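Local coordinates for protein cysteine protease (Xylella fastidiosa, PDB 3OIS) that binds uridine-5'-diphosphate and probably acts as a papain-like cysteine peptidase, at residues V61-P66 with A196-G201; I101-F106 with G137-K142; V222-P227 with F267-E272. All blocks are in the same frame, centred on the assembly; numbering follows the deposited sequence.

Contact 1: residues V61-P66 with A196-G201; sequences VDLTPP and ACLAVG
The C-terminal turn of helix 191-199 ends in a Schellman motif, and Val61 and Leu63 rest their methyl groups on the carbonyl of Leu198 inside that turn. Val61 CG1 lies 3.4 Å from Leu198 O, placed there by a first torsion that sets CG1 anti to the backbone N (chi1 173°). Its other branch, CG2, reaches the CA of Ala199 at 4.0 Å, so the two methyls straddle neighbouring residues of the helix. Leu63 approaches further along: Leu63 CD1 sits 3.6 Å from Leu198 O and 3.5 Å from Gly201 C, so it contacts the turn where the chain leaves the helix. Leu198 O accepts a hydrogen bond from Gly201 N (2.9 Å), part of the capping that the positive phi of Gly201 (93°) makes possible.

Strand 60-62 is an edge of the antiparallel sheet of this papain-family chain, bonded through its backbone to strand 233-245, and the helix end packs beside it. The side chain of Leu198 also touches Cys241 and Tyr244 of that neighbouring strand, while its CD2 meets Leu63 CD1 at 4.1 Å. Leu63 also touches Phe89 of helix 78-93, so its isobutyl group bridges two helices.

Contact 2: residues I101-F106 with G137-K142; sequences IPSRLF and GVCPEK
Two backbone hydrogen bonds flank a single antiparallel bridge, whose non-hydrogen-bonded pair is Pro102 and Pro140: Glu141 N donates to Ile101 O and Ser103 N donates to Cys139 O, both at 2.8 Å. Neither proline has an N-H to give, and the bridge uses only the donors and acceptors of the residues beside them. The chain then turns into helix 104-114, with Ser103 at its N-cap. Its OG lies anti to the backbone N (chi1 180°), where it accepts from Phe106 N at 3.1 Å; the same hydroxyl is hydrogen-bonded to Trp144 O.

Glu141 brings a carboxylate to this helix start, a site where the helix dipole would favour negative charge. Its OE2 accepts from Arg104 N at 3.0 Å, on the anti side, and from Arg104 NE on the syn side, while a water linking OE2 to Leu105 N extends the grip by one residue. The salt bridge is side-on: NE takes OE2 and NH2 takes OE1 (2.9 Å), although the guanidinium and carboxylate planes are turned 48° apart. The bend of Arg104 at chi3 (-65°) turns the NE/NH2 edge of the guanidinium toward the carboxylate, and the guanidinium also makes a cation-pi contact with Tyr146. Ile101 CG2 packs against OE1.

At the other end of the bridge, Phe106 leans on the segment that leaves helix 126-135, which carries the UDP-binding Lys131 and Lys135. Gly137 O meets the edge of the ring, 3.4 Å from CE2, and Cys139 SG makes an oblique sulfur-aromatic contact, 4.6 Å from the ring centroid. Val138 CG2 packs on Pro102 CB at 3.8 Å and faces Ser103 O, and Tyr173 of helix 170-176 meets the Phe106 ring edge-to-face.

Contact 3: residues V222-P227 with F267-E272; sequences VRIPLP and FWMPYE
Two nearly straight backbone hydrogen bonds join the segments: Trp268 N donates to Val222 O and Ile224 N to Trp268 O, each 2.9 Å long. Arg223 is thereby bridged to Trp268, and its CA adds a CA-H...O contact to Trp268 O at 3.5 Å. Val222 O also lies at the edge of the Phe267 ring, 3.5 Å from Phe267 CD2.

The Val222 side chain lies alongside the indole of Trp268, with Val222 CG1 3.9 Å from Trp268 CD1, and Arg252 makes a cation-pi contact with the indole. Ile224 goes the other way: its CD1 reaches Met269 CE at 4.1 Å, since CG1 stands beside the backbone N (chi1 -57°) and directs the chain over Trp268 O. Pro270 brings its CD and CG against Ile224 O, CD at 3.2 Å. Further out, Leu226 CD1 rests on the backbone of Glu272, 3.9 Å from Glu272 C, while Glu272 OE1 forms a salt bridge with Arg249.

The segments run in nearly the same direction, so an irregular loop segment adds one parallel bridge to strand 266-270, at the rim of the antiparallel sheet in this papain-like fold.

How the contacts relate
From the N terminus, residues 61-66 come first, and contact 1 closes a long loop only when the chain returns at 196-201. Contact 2 is nested within it, closing a shorter excursion between 101-106 and 137-142 that includes most of helix 104-114 and all of helix 126-135. Contact 3 follows in series, joining 222-227 to 267-272 around a span containing strands 233-245 and 250-254. Contacts 1 and 3 both reach the antiparallel sheet, their nearest atoms about 6 Å apart, whereas contact 2 belongs to the helical part, its centre about 30 Å from that of contact 3 on the opposite side of the chain's centre.

Contact 1: residues V61-P66 with A196-G201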
ATOM      1  N   VAL A  61      -9.395  -2.688 -17.415  1.00 15.10           N
ATOM      2  CA  VAL A  61     -10.067  -3.024 -16.145  1.00 15.15           C
ATOM      3  C   VAL A  61     -10.094  -1.816 -15.244  1.00 15.09           C
ATOM      4  O   VAL A  61      -9.090  -1.100 -15.098  1.00 14.61           O
ATOM      5  CB  VAL A  61      -9.357  -4.186 -15.475  1.00 15.40           C
ATOM      6  CG1 VAL A  61      -9.920  -4.477 -14.050  1.00 13.34           C
ATOM      7  CG2 VAL A  61      -9.382  -5.439 -16.319  1.00 15.33           C
ATOM      8  N   ASP A  62     -11.241  -1.551 -14.605  1.00 16.35           N
ATOM      9  CA  ASP A  62     -11.297  -0.392 -13.705  1.00 14.85           C
ATOM     10  C   ASP A  62     -12.062  -0.763 -12.478  1.00 15.71           C
ATOM     11  O   ASP A  62     -13.317  -0.679 -12.405  1.00 16.15           O
ATOM     12  CB  ASP A  62     -11.840   0.875 -14.381  1.00 17.36           C
ATOM     13  CG  ASP A  62     -11.803   2.085 -13.482  1.00 20.35           C
ATOM     14  OD1 ASP A  62     -11.188   2.055 -12.411  1.00 20.67           O
ATOM     15  OD2 ASP A  62     -12.458   3.110 -13.828  1.00 24.68           O
ATOM     16  N   LEU A  63     -11.313  -1.160 -11.444  1.00 13.86           N
ATOM     17  CA  LEU A  63     -11.939  -1.618 -10.178  1.00 14.39           C
ATOM     18  C   LEU A  63     -12.093  -0.465  -9.180  1.00 15.73           C
ATOM     19  O   LEU A  63     -12.330  -0.708  -8.025  1.00 15.72           O
ATOM     20  CB  LEU A  63     -11.094  -2.773  -9.510  1.00 13.75           C
ATOM     21  CG  LEU A  63     -10.686  -3.964 -10.424  1.00 17.98           C
ATOM     22  CD1 LEU A  63     -10.115  -5.102  -9.552  1.00 18.24           C
ATOM     23  CD2 LEU A  63     -11.915  -4.475 -11.217  1.00 20.38           C
ATOM     24  N   THR A  64     -11.778   0.757  -9.592  1.00 15.56           N
ATOM     25  CA  THR A  64     -11.794   1.885  -8.615  1.00 16.91           C
ATOM     26  C   THR A  64     -13.056   1.768  -7.735  1.00 17.31           C
ATOM     27  O   THR A  64     -14.193   1.753  -8.234  1.00 18.76           O
ATOM     28  CB  THR A  64     -11.805   3.256  -9.321  1.00 17.74           C
ATOM     29  OG1 THR A  64     -10.652   3.406 -10.128  1.00 17.74           O
ATOM     30  CG2 THR A  64     -11.790   4.450  -8.298  1.00 16.78           C
ATOM     31  N   PRO A  65     -12.890   1.769  -6.434  1.00 17.49           N
ATOM     32  CA  PRO A  65     -14.040   1.557  -5.529  1.00 18.12           C
ATOM     33  C   PRO A  65     -14.708   2.922  -5.184  1.00 17.37           C
ATOM     34  O   PRO A  65     -14.176   3.982  -5.561  1.00 18.56           O
ATOM     35  CB  PRO A  65     -13.383   0.894  -4.310  1.00 16.95           C
ATOM     36  CG  PRO A  65     -12.070   1.540  -4.251  1.00 18.33           C
ATOM     37  CD  PRO A  65     -11.592   1.694  -5.745  1.00 16.27           C
ATOM     38  N   PRO A  66     -15.867   2.900  -4.508  1.00 20.46           N
ATOM     39  CA  PRO A  66     -16.494   4.170  -4.262  1.00 19.99           C
ATOM     40  C   PRO A  66     -15.870   4.948  -3.113  1.00 20.69           C
ATOM     41  O   PRO A  66     -15.939   6.199  -3.137  1.00 23.08           O
ATOM     42  CB  PRO A  66     -17.954   3.786  -3.917  1.00 22.51           C
ATOM     43  CG  PRO A  66     -18.106   2.319  -4.300  1.00 21.21           C
ATOM     44  CD  PRO A  66     -16.708   1.787  -4.041  1.00 20.88           C
ATOM     45  N   ALA A 196      -4.165 -10.206 -15.162  1.00 17.41           N
ATOM     46  CA  ALA A 196      -5.085 -11.316 -14.884  1.00 16.95           C
ATOM     47  C   ALA A 196      -5.648 -11.179 -13.481  1.00 18.04           C
ATOM     48  O   ALA A 196      -6.839 -11.490 -13.240  1.00 17.32           O
ATOM     49  CB  ALA A 196      -4.383 -12.604 -14.987  1.00 17.24           C
ATOM     50  N   CYS A 197      -4.791 -10.729 -12.548  1.00 14.94           N
ATOM     51  CA  CYS A 197      -5.255 -10.502 -11.168  1.00 15.27           C
ATOM     52  C   CYS A 197      -6.431  -9.484 -11.177  1.00 14.99           C
ATOM     53  O   CYS A 197      -7.505  -9.713 -10.585  1.00 15.18           O
ATOM     54  CB  CYS A 197      -4.073  -9.965 -10.318  1.00 14.40           C
ATOM     55  SG  CYS A 197      -4.415  -9.876  -8.562  1.00 19.37           S
ATOM     56  N   LEU A 198      -6.192  -8.345 -11.848  1.00 14.45           N
ATOM     57  CA  LEU A 198      -7.213  -7.302 -11.888  1.00 15.07           C
ATOM     58  C   LEU A 198      -8.464  -7.773 -12.686  1.00 16.38           C
ATOM     59  O   LEU A 198      -9.597  -7.376 -12.355  1.00 14.50           O
ATOM     60  CB  LEU A 198      -6.603  -6.049 -12.519  1.00 14.32           C
ATOM     61  CG  LEU A 198      -5.504  -5.379 -11.657  1.00 12.71           C
ATOM     62  CD1 LEU A 198      -4.689  -4.429 -12.614  1.00 13.01           C
ATOM     63  CD2 LEU A 198      -6.115  -4.648 -10.436  1.00 14.15           C
ATOM     64  N   ALA A 199      -8.205  -8.527 -13.743  1.00 15.80           N
ATOM     65  CA  ALA A 199      -9.301  -9.045 -14.583  1.00 17.98           C
ATOM     66  C   ALA A 199     -10.354  -9.900 -13.870  1.00 18.98           C
ATOM     67  O   ALA A 199     -11.563  -9.928 -14.305  1.00 20.39           O
ATOM     68  CB  ALA A 199      -8.759  -9.790 -15.759  1.00 17.47           C
ATOM     69  N   VAL A 200      -9.960 -10.607 -12.837  1.00 16.55           N
ATOM     70  CA  VAL A 200     -10.896 -11.417 -12.111  1.00 17.75           C
ATOM     71  C   VAL A 200     -11.462 -10.621 -10.949  1.00 18.34           C
ATOM     72  O   VAL A 200     -12.172 -11.159 -10.087  1.00 19.68           O
ATOM     73  CB  VAL A 200     -10.342 -12.785 -11.659  1.00 17.23           C
ATOM     74  CG1 VAL A 200      -9.779 -13.599 -12.832  1.00 17.27           C
ATOM     75  CG2 VAL A 200      -9.215 -12.599 -10.593  1.00 16.87           C
ATOM     76  N   GLY A 201     -11.083  -9.340 -10.881  1.00 17.64           N
ATOM     77  CA  GLY A 201     -11.638  -8.447  -9.823  1.00 16.45           C
ATOM     78  C   GLY A 201     -10.857  -8.319  -8.529  1.00 16.82           C
ATOM     79  O   GLY A 201     -11.414  -7.838  -7.513  1.00 14.66           O
TER

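Contact 2: residues I101-F106 with G137-K142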
ATOM      1  N   ILE A 101     -13.594   2.322   7.370  1.00 19.13           N
ATOM      2  CA  ILE A 101     -12.175   2.449   7.000  1.00 16.82           C
ATOM      3  C   ILE A 101     -11.407   1.632   8.071  1.00 17.02           C
ATOM      4  O   ILE A 101     -11.608   1.861   9.253  1.00 16.61           O
ATOM      5  CB  ILE A 101     -11.728   3.898   7.054  1.00 15.45           C
ATOM      6  CG1 ILE A 101     -12.376   4.697   5.888  1.00 19.37           C
ATOM      7  CG2 ILE A 101     -10.209   3.987   6.810  1.00 22.74           C
ATOM      8  CD1 ILE A 101     -12.169   6.258   6.018  1.00 19.65           C
ATOM      9  N   PRO A 102     -10.586   0.656   7.639  1.00 15.52           N
ATOM     10  CA  PRO A 102      -9.775  -0.090   8.629  1.00 15.77           C
ATOM     11  C   PRO A 102      -8.742   0.829   9.296  1.00 17.33           C
ATOM     12  O   PRO A 102      -8.233   1.778   8.648  1.00 17.46           O
ATOM     13  CB  PRO A 102      -9.054  -1.164   7.790  1.00 14.06           C
ATOM     14  CG  PRO A 102      -9.912  -1.311   6.555  1.00 16.63           C
ATOM     15  CD  PRO A 102     -10.472   0.052   6.286  1.00 13.81           C
ATOM     16  N   SER A 103      -8.496   0.607  10.588  1.00 13.63           N
ATOM     17  CA  SER A 103      -7.472   1.392  11.332  1.00 14.20           C
ATOM     18  C   SER A 103      -6.033   1.273  10.801  1.00 13.38           C
ATOM     19  O   SER A 103      -5.344   0.280  11.061  1.00 14.11           O
ATOM     20  CB  SER A 103      -7.457   1.025  12.824  1.00 13.80           C
ATOM     21  OG  SER A 103      -6.457   1.816  13.418  1.00 14.03           O
ATOM     22  N   ARG A 104      -5.585   2.320  10.118  1.00 12.26           N
ATOM     23  CA  ARG A 104      -4.231   2.345   9.510  1.00 12.78           C
ATOM     24  C   ARG A 104      -3.164   2.375  10.578  1.00 14.33           C
ATOM     25  O   ARG A 104      -2.133   1.701  10.436  1.00 13.44           O
ATOM     26  CB  ARG A 104      -4.119   3.560   8.612  1.00 13.35           C
ATOM     27  CG  ARG A 104      -4.955   3.318   7.272  1.00 15.51           C
ATOM     28  CD  ARG A 104      -5.123   4.655   6.517  1.00 13.68           C
ATOM     29  NE  ARG A 104      -5.937   5.662   7.221  1.00 14.03           N
ATOM     30  CZ  ARG A 104      -5.873   6.994   7.077  1.00 13.64           C
ATOM     31  NH1 ARG A 104      -4.977   7.581   6.278  1.00 14.07           N
ATOM     32  NH2 ARG A 104      -6.742   7.762   7.827  1.00 17.13           N
ATOM     33  N   LEU A 105      -3.414   3.095  11.681  1.00 12.92           N
ATOM     34  CA  LEU A 105      -2.364   3.133  12.725  1.00 13.82           C
ATOM     35  C   LEU A 105      -2.306   1.805  13.468  1.00 13.39           C
ATOM     36  O   LEU A 105      -1.258   1.431  13.906  1.00 13.77           O
ATOM     37  CB  LEU A 105      -2.631   4.214  13.768  1.00 12.01           C
ATOM     38  CG  LEU A 105      -2.377   5.638  13.271  1.00 12.41           C
ATOM     39  CD1 LEU A 105      -2.491   6.579  14.493  1.00 14.96           C
ATOM     40  CD2 LEU A 105      -0.951   5.757  12.657  1.00 18.63           C
ATOM     41  N   PHE A 106      -3.460   1.085  13.578  1.00 13.13           N
ATOM     42  CA  PHE A 106      -3.392  -0.258  14.160  1.00 13.81           C
ATOM     43  C   PHE A 106      -2.424  -1.155  13.286  1.00 14.20           C
ATOM     44  O   PHE A 106      -1.585  -1.949  13.817  1.00 14.86           O
ATOM     45  CB  PHE A 106      -4.772  -0.941  14.165  1.00 13.08           C
ATOM     46  CG  PHE A 106      -4.772  -2.304  14.792  1.00 10.96           C
ATOM     47  CD1 PHE A 106      -4.967  -2.435  16.181  1.00 16.09           C
ATOM     48  CD2 PHE A 106      -4.576  -3.470  14.014  1.00 11.93           C
ATOM     49  CE1 PHE A 106      -4.968  -3.673  16.745  1.00 14.10           C
ATOM     50  CE2 PHE A 106      -4.550  -4.740  14.604  1.00 14.18           C
ATOM     51  CZ  PHE A 106      -4.753  -4.804  16.013  1.00 12.24           C
ATOM     52  N   GLY A 137      -5.492  -9.326  12.467  1.00 16.67           N
ATOM     53  CA  GLY A 137      -6.639  -8.609  11.879  1.00 15.74           C
ATOM     54  C   GLY A 137      -6.425  -7.099  11.873  1.00 17.76           C
ATOM     55  O   GLY A 137      -5.230  -6.594  11.790  1.00 17.76           O
ATOM     56  N   VAL A 138      -7.510  -6.355  11.903  1.00 14.26           N
ATOM     57  CA  VAL A 138      -7.478  -4.892  11.996  1.00 14.08           C
ATOM     58  C   VAL A 138      -8.824  -4.417  12.509  1.00 15.24           C
ATOM     59  O   VAL A 138      -9.885  -4.955  12.094  1.00 17.72           O
ATOM     60  CB  VAL A 138      -7.149  -4.215  10.611  1.00 12.88           C
ATOM     61  CG1 VAL A 138      -8.092  -4.752   9.445  1.00 16.02           C
ATOM     62  CG2 VAL A 138      -7.123  -2.695  10.720  1.00 13.46           C
ATOM     63  N   CYS A 139      -8.794  -3.458  13.422  1.00 15.59           N
ATOM     64  CA  CYS A 139     -10.064  -2.888  13.966  1.00 17.19           C
ATOM     65  C   CYS A 139     -10.510  -1.706  13.109  1.00 18.87           C
ATOM     66  O   CYS A 139      -9.747  -1.165  12.317  1.00 19.87           O
ATOM     67  CB  CYS A 139      -9.869  -2.463  15.419  1.00 19.07           C
ATOM     68  SG  CYS A 139      -8.671  -1.155  15.695  1.00 18.52           S
ATOM     69  N   PRO A 140     -11.774  -1.259  13.262  1.00 18.17           N
ATOM     70  CA  PRO A 140     -12.194  -0.085  12.559  1.00 17.75           C
ATOM     71  C   PRO A 140     -11.416   1.195  12.951  1.00 17.81           C
ATOM     72  O   PRO A 140     -11.041   1.392  14.123  1.00 17.26           O
ATOM     73  CB  PRO A 140     -13.708   0.045  13.006  1.00 19.21           C
ATOM     74  CG  PRO A 140     -14.096  -1.407  13.209  1.00 18.40           C
ATOM     75  CD  PRO A 140     -12.887  -1.923  13.998  1.00 20.04           C
ATOM     76  N   GLU A 141     -11.223   2.103  12.000  1.00 17.29           N
ATOM     77  CA  GLU A 141     -10.473   3.287  12.279  1.00 17.61           C
ATOM     78  C   GLU A 141     -11.167   4.144  13.366  1.00 18.47           C
ATOM     79  O   GLU A 141     -10.495   4.737  14.150  1.00 16.51           O
ATOM     80  CB  GLU A 141     -10.064   4.042  11.003  1.00 17.35           C
ATOM     81  CG  GLU A 141      -9.083   5.161  11.274  1.00 18.46           C
ATOM     82  CD  GLU A 141      -8.289   5.455  10.022  1.00 18.91           C
ATOM     83  OE1 GLU A 141      -8.764   6.250   9.160  1.00 17.41           O
ATOM     84  OE2 GLU A 141      -7.186   4.880   9.953  1.00 17.29           O
ATOM     85  N   LYS A 142     -12.499   4.114  13.448  1.00 19.41           N
ATOM     86  CA  LYS A 142     -13.152   4.852  14.551  1.00 20.82           C
ATOM     87  C   LYS A 142     -12.724   4.466  15.916  1.00 20.36           C
ATOM     88  O   LYS A 142     -12.682   5.342  16.794  1.00 22.48           O
ATOM     89  CB  LYS A 142     -14.700   4.867  14.413  1.00 22.69           C
ATOM     90  CG  LYS A 142     -15.128   5.937  13.367  1.00 27.70           C
ATOM     91  CD  LYS A 142     -16.576   5.874  12.868  1.00 32.36           C
ATOM     92  CE  LYS A 142     -16.849   7.049  11.920  1.00 34.37           C
ATOM     93  NZ  LYS A 142     -18.318   7.222  11.621  1.00 39.97           N
TER
HETATM   94  O   HOH W   1      -5.692   4.890  12.225  1.00 15.44           O

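Contact 3: residues V222-P227 with F267-E272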
ATOM      1  N   VAL A 222      -0.454  13.454 -13.276  1.00 15.92           N
ATOM      2  CA  VAL A 222      -1.334  12.275 -13.129  1.00 15.94           C
ATOM      3  C   VAL A 222      -0.628  11.041 -13.707  1.00 16.00           C
ATOM      4  O   VAL A 222      -0.673   9.934 -13.073  1.00 15.06           O
ATOM      5  CB  VAL A 222      -2.710  12.471 -13.831  1.00 14.82           C
ATOM      6  CG1 VAL A 222      -3.506  11.203 -13.699  1.00 15.97           C
ATOM      7  CG2 VAL A 222      -3.424  13.612 -13.201  1.00 17.54           C
ATOM      8  N   ARG A 223       0.009  11.198 -14.859  1.00 16.18           N
ATOM      9  CA  ARG A 223       0.846  10.151 -15.371  1.00 14.71           C
ATOM     10  C   ARG A 223       2.271  10.197 -14.800  1.00 15.79           C
ATOM     11  O   ARG A 223       2.965  11.168 -14.930  1.00 16.40           O
ATOM     12  CB  ARG A 223       0.909  10.193 -16.948  1.00 14.96           C
ATOM     13  CG  ARG A 223      -0.478  10.030 -17.589  1.00 17.09           C
ATOM     14  CD  ARG A 223      -0.363   9.889 -19.100  1.00 24.98           C
ATOM     15  NE  ARG A 223      -1.746   9.877 -19.577  1.00 32.42           N
ATOM     16  CZ  ARG A 223      -2.136   9.547 -20.803  1.00 35.50           C
ATOM     17  NH1 ARG A 223      -3.431   9.615 -21.106  1.00 38.94           N
ATOM     18  NH2 ARG A 223      -1.253   9.111 -21.684  1.00 31.38           N
ATOM     19  N   ILE A 224       2.675   9.114 -14.161  1.00 15.55           N
ATOM     20  CA  ILE A 224       4.016   9.041 -13.584  1.00 16.00           C
ATOM     21  C   ILE A 224       5.036   8.850 -14.719  1.00 14.93           C
ATOM     22  O   ILE A 224       4.929   7.912 -15.480  1.00 16.92           O
ATOM     23  CB  ILE A 224       4.092   7.923 -12.567  1.00 13.94           C
ATOM     24  CG1 ILE A 224       3.043   8.144 -11.517  1.00 14.10           C
ATOM     25  CG2 ILE A 224       5.461   7.933 -11.883  1.00 18.02           C
ATOM     26  CD1 ILE A 224       3.038   6.915 -10.459  1.00 12.61           C
ATOM     27  N   PRO A 225       6.036   9.759 -14.822  1.00 15.52           N
ATOM     28  CA  PRO A 225       7.049   9.615 -15.906  1.00 17.00           C
ATOM     29  C   PRO A 225       7.888   8.450 -15.595  1.00 17.72           C
ATOM     30  O   PRO A 225       8.194   8.207 -14.408  1.00 18.44           O
ATOM     31  CB  PRO A 225       7.912  10.883 -15.737  1.00 17.04           C
ATOM     32  CG  PRO A 225       7.060  11.836 -14.994  1.00 18.63           C
ATOM     33  CD  PRO A 225       6.093  11.089 -14.167  1.00 14.97           C
ATOM     34  N   LEU A 226       8.324   7.754 -16.634  1.00 19.65           N
ATOM     35  CA  LEU A 226       9.384   6.755 -16.519  1.00 18.81           C
ATOM     36  C   LEU A 226      10.706   7.395 -16.093  1.00 17.27           C
ATOM     37  O   LEU A 226      11.154   8.414 -16.677  1.00 17.41           O
ATOM     38  CB  LEU A 226       9.552   6.100 -17.856  1.00 18.88           C
ATOM     39  CG  LEU A 226      10.238   4.779 -17.824  1.00 21.60           C
ATOM     40  CD1 LEU A 226       9.421   3.775 -16.982  1.00 23.52           C
ATOM     41  CD2 LEU A 226      10.364   4.242 -19.300  1.00 22.64           C
ATOM     42  N   PRO A 227      11.331   6.864 -15.019  1.00 17.84           N
ATOM     43  CA  PRO A 227      12.518   7.539 -14.495  1.00 18.41           C
ATOM     44  C   PRO A 227      13.671   7.329 -15.465  1.00 18.83           C
ATOM     45  O   PRO A 227      13.693   6.325 -16.262  1.00 19.05           O
ATOM     46  CB  PRO A 227      12.837   6.767 -13.164  1.00 17.34           C
ATOM     47  CG  PRO A 227      11.487   6.203 -12.738  1.00 18.54           C
ATOM     48  CD  PRO A 227      10.843   5.813 -14.112  1.00 18.85           C
ATOM     49  N   PHE A 267      -3.589   7.884  -9.777  1.00 13.32           N
ATOM     50  CA  PHE A 267      -2.553   8.151 -10.791  1.00 13.40           C
ATOM     51  C   PHE A 267      -2.451   7.004 -11.774  1.00 12.06           C
ATOM     52  O   PHE A 267      -3.064   5.922 -11.576  1.00 11.57           O
ATOM     53  CB  PHE A 267      -1.186   8.338 -10.080  1.00 13.84           C
ATOM     54  CG  PHE A 267      -1.124   9.549  -9.197  1.00 11.14           C
ATOM     55  CD1 PHE A 267      -1.573   9.531  -7.855  1.00 11.71           C
ATOM     56  CD2 PHE A 267      -0.533  10.728  -9.705  1.00  9.47           C
ATOM     57  CE1 PHE A 267      -1.441  10.724  -7.022  1.00 13.29           C
ATOM     58  CE2 PHE A 267      -0.360  11.892  -8.897  1.00 11.49           C
ATOM     59  CZ  PHE A 267      -0.833  11.904  -7.559  1.00 13.42           C
ATOM     60  N   TRP A 268      -1.707   7.227 -12.853  1.00 12.36           N
ATOM     61  CA  TRP A 268      -1.432   6.226 -13.865  1.00 13.35           C
ATOM     62  C   TRP A 268       0.042   5.946 -13.890  1.00 14.36           C
ATOM     63  O   TRP A 268       0.867   6.906 -13.963  1.00 15.28           O
ATOM     64  CB  TRP A 268      -1.763   6.773 -15.258  1.00 14.52           C
ATOM     65  CG  TRP A 268      -3.269   6.881 -15.634  1.00 14.24           C
ATOM     66  CD1 TRP A 268      -3.943   8.044 -15.976  1.00 18.51           C
ATOM     67  CD2 TRP A 268      -4.200   5.797 -15.863  1.00 15.48           C
ATOM     68  NE1 TRP A 268      -5.245   7.752 -16.358  1.00 19.55           N
ATOM     69  CE2 TRP A 268      -5.440   6.395 -16.265  1.00 18.02           C
ATOM     70  CE3 TRP A 268      -4.137   4.399 -15.692  1.00 15.50           C
ATOM     71  CZ2 TRP A 268      -6.586   5.645 -16.492  1.00 18.42           C
ATOM     72  CZ3 TRP A 268      -5.268   3.651 -16.009  1.00 17.43           C
ATOM     73  CH2 TRP A 268      -6.483   4.286 -16.360  1.00 17.80           C
ATOM     74  N   MET A 269       0.384   4.649 -13.813  1.00 13.66           N
ATOM     75  CA  MET A 269       1.766   4.194 -13.810  1.00 12.95           C
ATOM     76  C   MET A 269       2.036   3.432 -15.134  1.00 14.24           C
ATOM     77  O   MET A 269       1.352   2.491 -15.399  1.00 13.22           O
ATOM     78  CB  MET A 269       2.055   3.210 -12.645  1.00 12.85           C
ATOM     79  CG  MET A 269       3.537   2.734 -12.701  1.00 11.89           C
ATOM     80  SD  MET A 269       3.931   1.715 -11.194  1.00 13.73           S
ATOM     81  CE  MET A 269       4.192   3.041  -9.984  1.00 14.97           C
ATOM     82  N   PRO A 270       3.072   3.791 -15.899  1.00 16.44           N
ATOM     83  CA  PRO A 270       3.324   3.112 -17.190  1.00 16.44           C
ATOM     84  C   PRO A 270       3.598   1.610 -17.033  1.00 17.09           C
ATOM     85  O   PRO A 270       4.187   1.190 -16.047  1.00 16.25           O
ATOM     86  CB  PRO A 270       4.626   3.762 -17.719  1.00 19.41           C
ATOM     87  CG  PRO A 270       4.832   5.021 -16.851  1.00 17.83           C
ATOM     88  CD  PRO A 270       4.037   4.861 -15.591  1.00 17.30           C
ATOM     89  N   TYR A 271       3.163   0.809 -18.001  1.00 16.88           N
ATOM     90  CA  TYR A 271       3.544  -0.588 -18.035  1.00 16.47           C
ATOM     91  C   TYR A 271       5.027  -0.845 -17.850  1.00 16.10           C
ATOM     92  O   TYR A 271       5.412  -1.780 -17.141  1.00 17.99           O
ATOM     93  CB  TYR A 271       3.123  -1.165 -19.412  1.00 15.20           C
ATOM     94  CG  TYR A 271       1.625  -1.394 -19.529  1.00 16.79           C
ATOM     95  CD1 TYR A 271       0.707  -0.935 -18.563  1.00 18.01           C
ATOM     96  CD2 TYR A 271       1.092  -2.026 -20.648  1.00 21.24           C
ATOM     97  CE1 TYR A 271      -0.672  -1.156 -18.721  1.00 16.99           C
ATOM     98  CE2 TYR A 271      -0.335  -2.225 -20.811  1.00 18.99           C
ATOM     99  CZ  TYR A 271      -1.196  -1.787 -19.856  1.00 19.49           C
ATOM    100  OH  TYR A 271      -2.581  -1.975 -19.988  1.00 17.01           O
ATOM    101  N   GLU A 272       5.863   0.003 -18.462  1.00 17.52           N
ATOM    102  CA  GLU A 272       7.343  -0.192 -18.388  1.00 17.35           C
ATOM    103  C   GLU A 272       7.883   0.143 -16.980  1.00 16.23           C
ATOM    104  O   GLU A 272       9.015  -0.256 -16.626  1.00 17.51           O
ATOM    105  CB  GLU A 272       8.031   0.750 -19.402  1.00 19.73           C
ATOM    106  CG  GLU A 272       7.656   0.591 -20.921  1.00 25.07           C
ATOM    107  CD  GLU A 272       6.271   1.193 -21.376  1.00 35.19           C
ATOM    108  OE1 GLU A 272       5.914   0.951 -22.578  1.00 36.47           O
ATOM    109  OE2 GLU A 272       5.517   1.875 -20.578  1.00 28.49           O
TER